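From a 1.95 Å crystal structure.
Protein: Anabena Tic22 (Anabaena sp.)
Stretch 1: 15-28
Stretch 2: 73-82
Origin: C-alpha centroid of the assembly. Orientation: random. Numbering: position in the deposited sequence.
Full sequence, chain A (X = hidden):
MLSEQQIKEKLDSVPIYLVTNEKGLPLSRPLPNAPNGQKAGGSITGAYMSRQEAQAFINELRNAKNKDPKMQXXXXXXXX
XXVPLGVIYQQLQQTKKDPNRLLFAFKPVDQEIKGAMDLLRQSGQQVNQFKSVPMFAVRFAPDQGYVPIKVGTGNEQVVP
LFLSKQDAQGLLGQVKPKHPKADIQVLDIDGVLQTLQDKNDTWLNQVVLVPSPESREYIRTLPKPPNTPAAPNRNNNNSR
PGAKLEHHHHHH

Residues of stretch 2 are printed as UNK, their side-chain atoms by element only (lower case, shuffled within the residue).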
# COMPACT_ATOMS: atom_id res chain seq x y z
N PRO A 15 5.98 -2.85 -2.16
CA PRO A 15 5.70 -4.29 -2.01
C PRO A 15 4.49 -4.56 -1.11
O PRO A 15 4.27 -3.86 -0.13
CB PRO A 15 6.98 -4.84 -1.38
CG PRO A 15 7.52 -3.73 -0.61
CD PRO A 15 7.05 -2.41 -1.26
N ILE A 16 3.72 -5.58 -1.46
CA ILE A 16 2.58 -5.99 -0.71
C ILE A 16 2.92 -7.40 -0.28
O ILE A 16 3.47 -8.17 -1.06
CB ILE A 16 1.32 -5.99 -1.61
CG1 ILE A 16 1.08 -4.58 -2.17
CG2 ILE A 16 0.09 -6.56 -0.85
CD1 ILE A 16 0.70 -3.51 -1.17
N TYR A 17 2.61 -7.76 0.95
CA TYR A 17 2.95 -9.12 1.46
C TYR A 17 1.69 -10.02 1.55
O TYR A 17 0.73 -9.67 2.17
CB TYR A 17 3.65 -8.96 2.80
CG TYR A 17 4.85 -8.07 2.67
CD1 TYR A 17 6.00 -8.52 2.05
CD2 TYR A 17 4.83 -6.76 3.09
CE1 TYR A 17 7.11 -7.72 1.91
CE2 TYR A 17 5.94 -5.92 2.93
CZ TYR A 17 7.08 -6.42 2.31
OH TYR A 17 8.21 -5.63 2.15
N LEU A 18 1.69 -11.13 0.82
CA LEU A 18 0.62 -12.06 0.75
C LEU A 18 1.00 -13.28 1.56
O LEU A 18 2.21 -13.59 1.68
CB LEU A 18 0.36 -12.46 -0.68
CG LEU A 18 -0.14 -11.35 -1.62
CD1 LEU A 18 -0.55 -12.01 -2.95
CD2 LEU A 18 -1.31 -10.49 -0.99
N VAL A 19 0.01 -13.89 2.19
CA VAL A 19 0.19 -15.20 2.82
C VAL A 19 -0.15 -16.26 1.79
O VAL A 19 -1.30 -16.37 1.29
CB VAL A 19 -0.66 -15.36 4.08
CG1 VAL A 19 -0.55 -16.82 4.62
CG2 VAL A 19 -0.23 -14.39 5.15
N THR A 20 0.86 -17.07 1.47
CA THR A 20 0.77 -17.99 0.31
C THR A 20 1.32 -19.35 0.61
O THR A 20 1.98 -19.51 1.63
CB THR A 20 1.51 -17.45 -0.92
OG1 THR A 20 2.92 -17.62 -0.78
CG2 THR A 20 1.22 -15.97 -1.19
N ASN A 21 1.08 -20.33 -0.27
CA ASN A 21 1.82 -21.59 -0.18
C ASN A 21 3.21 -21.39 -0.78
O ASN A 21 3.61 -20.25 -1.15
CB ASN A 21 1.04 -22.81 -0.79
CG ASN A 21 0.91 -22.74 -2.30
OD1 ASN A 21 1.48 -21.88 -2.95
ND2 ASN A 21 0.18 -23.69 -2.86
N GLU A 22 3.96 -22.47 -0.89
CA GLU A 22 5.33 -22.40 -1.38
C GLU A 22 5.41 -22.04 -2.88
O GLU A 22 6.44 -21.63 -3.36
CB GLU A 22 6.08 -23.71 -1.07
CG GLU A 22 5.79 -24.85 -2.07
CD GLU A 22 4.44 -25.57 -1.90
OE1 GLU A 22 3.60 -25.18 -1.04
OE2 GLU A 22 4.25 -26.57 -2.66
N LYS A 23 4.31 -22.20 -3.63
CA LYS A 23 4.25 -21.73 -5.03
C LYS A 23 3.58 -20.37 -5.23
O LYS A 23 3.31 -19.94 -6.36
CB LYS A 23 3.56 -22.80 -5.88
CG LYS A 23 4.30 -24.18 -5.79
CD LYS A 23 3.63 -25.26 -6.60
CE LYS A 23 4.24 -25.34 -8.00
NZ LYS A 23 3.68 -26.49 -8.79
N GLY A 24 3.35 -19.63 -4.16
CA GLY A 24 2.76 -18.29 -4.30
C GLY A 24 1.25 -18.18 -4.45
O GLY A 24 0.73 -17.09 -4.73
N LEU A 25 0.55 -19.27 -4.24
CA LEU A 25 -0.92 -19.30 -4.31
C LEU A 25 -1.41 -18.71 -2.99
O LEU A 25 -1.06 -19.21 -1.95
CB LEU A 25 -1.40 -20.74 -4.48
CG LEU A 25 -2.88 -21.08 -4.70
CD1 LEU A 25 -3.61 -20.10 -5.64
CD2 LEU A 25 -3.01 -22.56 -5.25
N PRO A 26 -2.19 -17.63 -3.04
CA PRO A 26 -2.62 -16.96 -1.80
C PRO A 26 -3.64 -17.75 -1.00
O PRO A 26 -4.53 -18.38 -1.58
CB PRO A 26 -3.26 -15.66 -2.32
CG PRO A 26 -2.62 -15.44 -3.60
CD PRO A 26 -2.45 -16.79 -4.21
N LEU A 27 -3.52 -17.70 0.32
CA LEU A 27 -4.49 -18.29 1.21
C LEU A 27 -5.72 -17.39 1.12
O LEU A 27 -5.62 -16.17 1.31
CB LEU A 27 -3.99 -18.26 2.64
CG LEU A 27 -4.96 -18.78 3.71
CD1 LEU A 27 -5.28 -20.28 3.52
CD2 LEU A 27 -4.36 -18.51 5.07
N SER A 28 -6.87 -17.97 0.84
CA SER A 28 -8.08 -17.19 0.64
C SER A 28 -9.31 -17.92 1.17
O SER A 28 -9.24 -19.09 1.48
CB SER A 28 -8.24 -16.88 -0.83
OG SER A 28 -8.59 -18.05 -1.53
N UNK A 73 -3.10 -29.20 7.40
CA UNK A 73 -2.34 -29.49 6.20
C UNK A 73 -1.81 -28.14 5.65
O UNK A 73 -0.61 -28.00 5.39
o UNK A 73 -1.26 -32.22 5.00
o UNK A 73 -1.44 -32.32 2.81
c UNK A 73 -3.25 -30.23 5.22
c UNK A 73 -1.72 -31.80 3.91
c UNK A 73 -2.65 -30.59 3.87
N UNK A 74 -2.72 -27.17 5.57
CA UNK A 74 -2.48 -25.84 5.05
C UNK A 74 -1.31 -25.08 5.69
O UNK A 74 -0.46 -24.53 4.97
c UNK A 74 -3.74 -24.98 5.21
c UNK A 74 -6.11 -24.77 4.30
c UNK A 74 -3.38 -23.49 5.21
c UNK A 74 -4.71 -25.28 4.06
N UNK A 75 -1.28 -25.04 7.02
CA UNK A 75 -0.23 -24.33 7.74
C UNK A 75 1.18 -24.89 7.47
O UNK A 75 2.14 -24.17 7.61
c UNK A 75 -1.81 -23.64 9.59
c UNK A 75 -0.39 -25.72 9.93
c UNK A 75 -0.48 -24.30 9.29
N UNK A 76 1.30 -26.15 7.06
CA UNK A 76 2.61 -26.76 6.87
C UNK A 76 3.51 -26.04 5.84
O UNK A 76 4.74 -26.02 5.99
c UNK A 76 1.40 -31.60 8.10
c UNK A 76 2.48 -28.22 6.49
n UNK A 76 1.79 -32.92 7.49
c UNK A 76 1.97 -29.15 7.62
c UNK A 76 1.52 -30.48 7.04
N UNK A 77 2.89 -25.46 4.81
CA UNK A 77 3.60 -24.77 3.71
C UNK A 77 3.34 -23.27 3.57
O UNK A 77 3.70 -22.67 2.53
o UNK A 77 3.98 -26.68 2.29
c UNK A 77 3.24 -25.46 2.41
N UNK A 78 2.80 -22.62 4.59
CA UNK A 78 2.53 -21.16 4.48
C UNK A 78 3.78 -20.31 4.65
O UNK A 78 4.60 -20.59 5.51
c UNK A 78 0.13 -21.15 5.35
c UNK A 78 -0.43 -20.69 3.99
c UNK A 78 1.54 -20.74 5.55
c UNK A 78 -0.64 -20.57 6.53
N UNK A 79 3.87 -19.25 3.86
CA UNK A 79 4.95 -18.31 3.89
C UNK A 79 4.44 -16.97 3.35
O UNK A 79 3.34 -16.86 2.81
c UNK A 79 6.98 -19.25 0.66
n UNK A 79 7.53 -18.34 -0.13
c UNK A 79 6.08 -18.79 3.02
o UNK A 79 7.42 -20.39 0.77
c UNK A 79 5.77 -18.81 1.47
N UNK A 80 5.27 -15.96 3.50
CA UNK A 80 4.99 -14.65 2.99
C UNK A 80 5.63 -14.57 1.61
O UNK A 80 6.82 -14.90 1.46
c UNK A 80 5.05 -13.63 5.30
c UNK A 80 5.60 -13.55 3.88
c UNK A 80 5.30 -12.13 3.28
N UNK A 81 4.87 -14.09 0.62
CA UNK A 81 5.35 -13.74 -0.70
C UNK A 81 5.19 -12.23 -0.91
O UNK A 81 4.13 -11.66 -0.63
o UNK A 81 4.84 -15.95 -1.53
c UNK A 81 5.00 -14.17 -3.16
c UNK A 81 4.59 -14.55 -1.76
N UNK A 82 6.24 -11.60 -1.40
CA UNK A 82 6.25 -10.17 -1.71
C UNK A 82 5.82 -9.95 -3.19
O UNK A 82 6.37 -10.58 -4.11
c UNK A 82 7.65 -9.64 -1.44

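Position 73 lies in a helix that begins earlier in the chain. Its side chain has three carbons, the third carrying two oxygens. That is a carboxylate at the end of two methylenes. It makes no contact with stretch 1. The residue is Glu 73.

Position 74 has four side-chain carbons. They fork at the first, and one arm is two carbons long. The one-carbon arm lies 4.1 Å from Leu 27 CD1, an apolar contact beyond the sheet. The residue is Ile 74, and that carbon is CG2.

Position 75 has three carbons, one carrying the other two. The residue could in principle be mistaken for a threonine by shape, but no oxygen is present. It is buried, yet out of reach of stretch 1. It is Val 75.

Position 76 has four carbons in a row ending in nitrogen. It does not touch stretch 1. This is Lys 76. Its NZ is 4.0 Å from Glu 73 OE1, a long salt bridge within the stretch.

Position 77 has one carbon and then one oxygen. Its CB points toward stretch 1 and lies 3.5 Å from Glu 22 OE1. The residue is Ser 77.

Position 78 has four carbons, forked at the second. One end carbon lies 3.9 Å from Val 19 CG1. The fork makes it Leu 78, and that end carbon is CD2. The residue closes a type I turn that starts at Val 75. Its CB points sideways, but the end of the side chain comes nearer to stretch 1.

Position 79 opens the strand. It has three carbons, the third carrying one oxygen and one nitrogen. This is an amide on a two-carbon stem. The second carbon of the stem is 3.7 Å from Asn 21 O, and the amide oxygen is 3.6 Å from Glu 22 CA. The residue is Gln 79, and these atoms are CG and OE1.

Position 80 has one carbon carrying two more, with no oxygen. One of its two end carbons packs 3.6 Å from Tyr 17 CB. The residue is Val 80, and that carbon is CG1.

Position 81 has one carbon carrying an oxygen and a carbon. The oxygen sits 2.7 Å from Thr 20 OG1. The branched hydroxyl identifies Thr 81.

Position 82 has a single side-chain carbon. This CB lies 3.9 Å from Tyr 17 CE1. The residue is Ala 82.

The contact is an antiparallel strand pair. Leu 18 and Thr 81 exchange two backbone hydrogen bonds, Leu 18 N to Thr 81 O and Thr 81 N to Leu 18 O, both 2.9 Å. Thr 20 and Gln 79 repeat the pattern, with Thr 20 N to Gln 79 O at 2.8 Å and Gln 79 N to Thr 20 O at 2.9 Å. Tyr 17, Val 19, Val 80 and Ala 82 share one face, where apolar packing dominates. Leu 18, Thr 20, Gln 79 and Thr 81 share the other, where the two threonine hydroxyls meet. Thr 20 OG1 also donates to Asn 21 O at 2.7 Å, which ties that hydroxyl to the start of the turn from Asn 21 to Gly 24.

Stretch 2, residues 73-82: EIVKSLQVTA
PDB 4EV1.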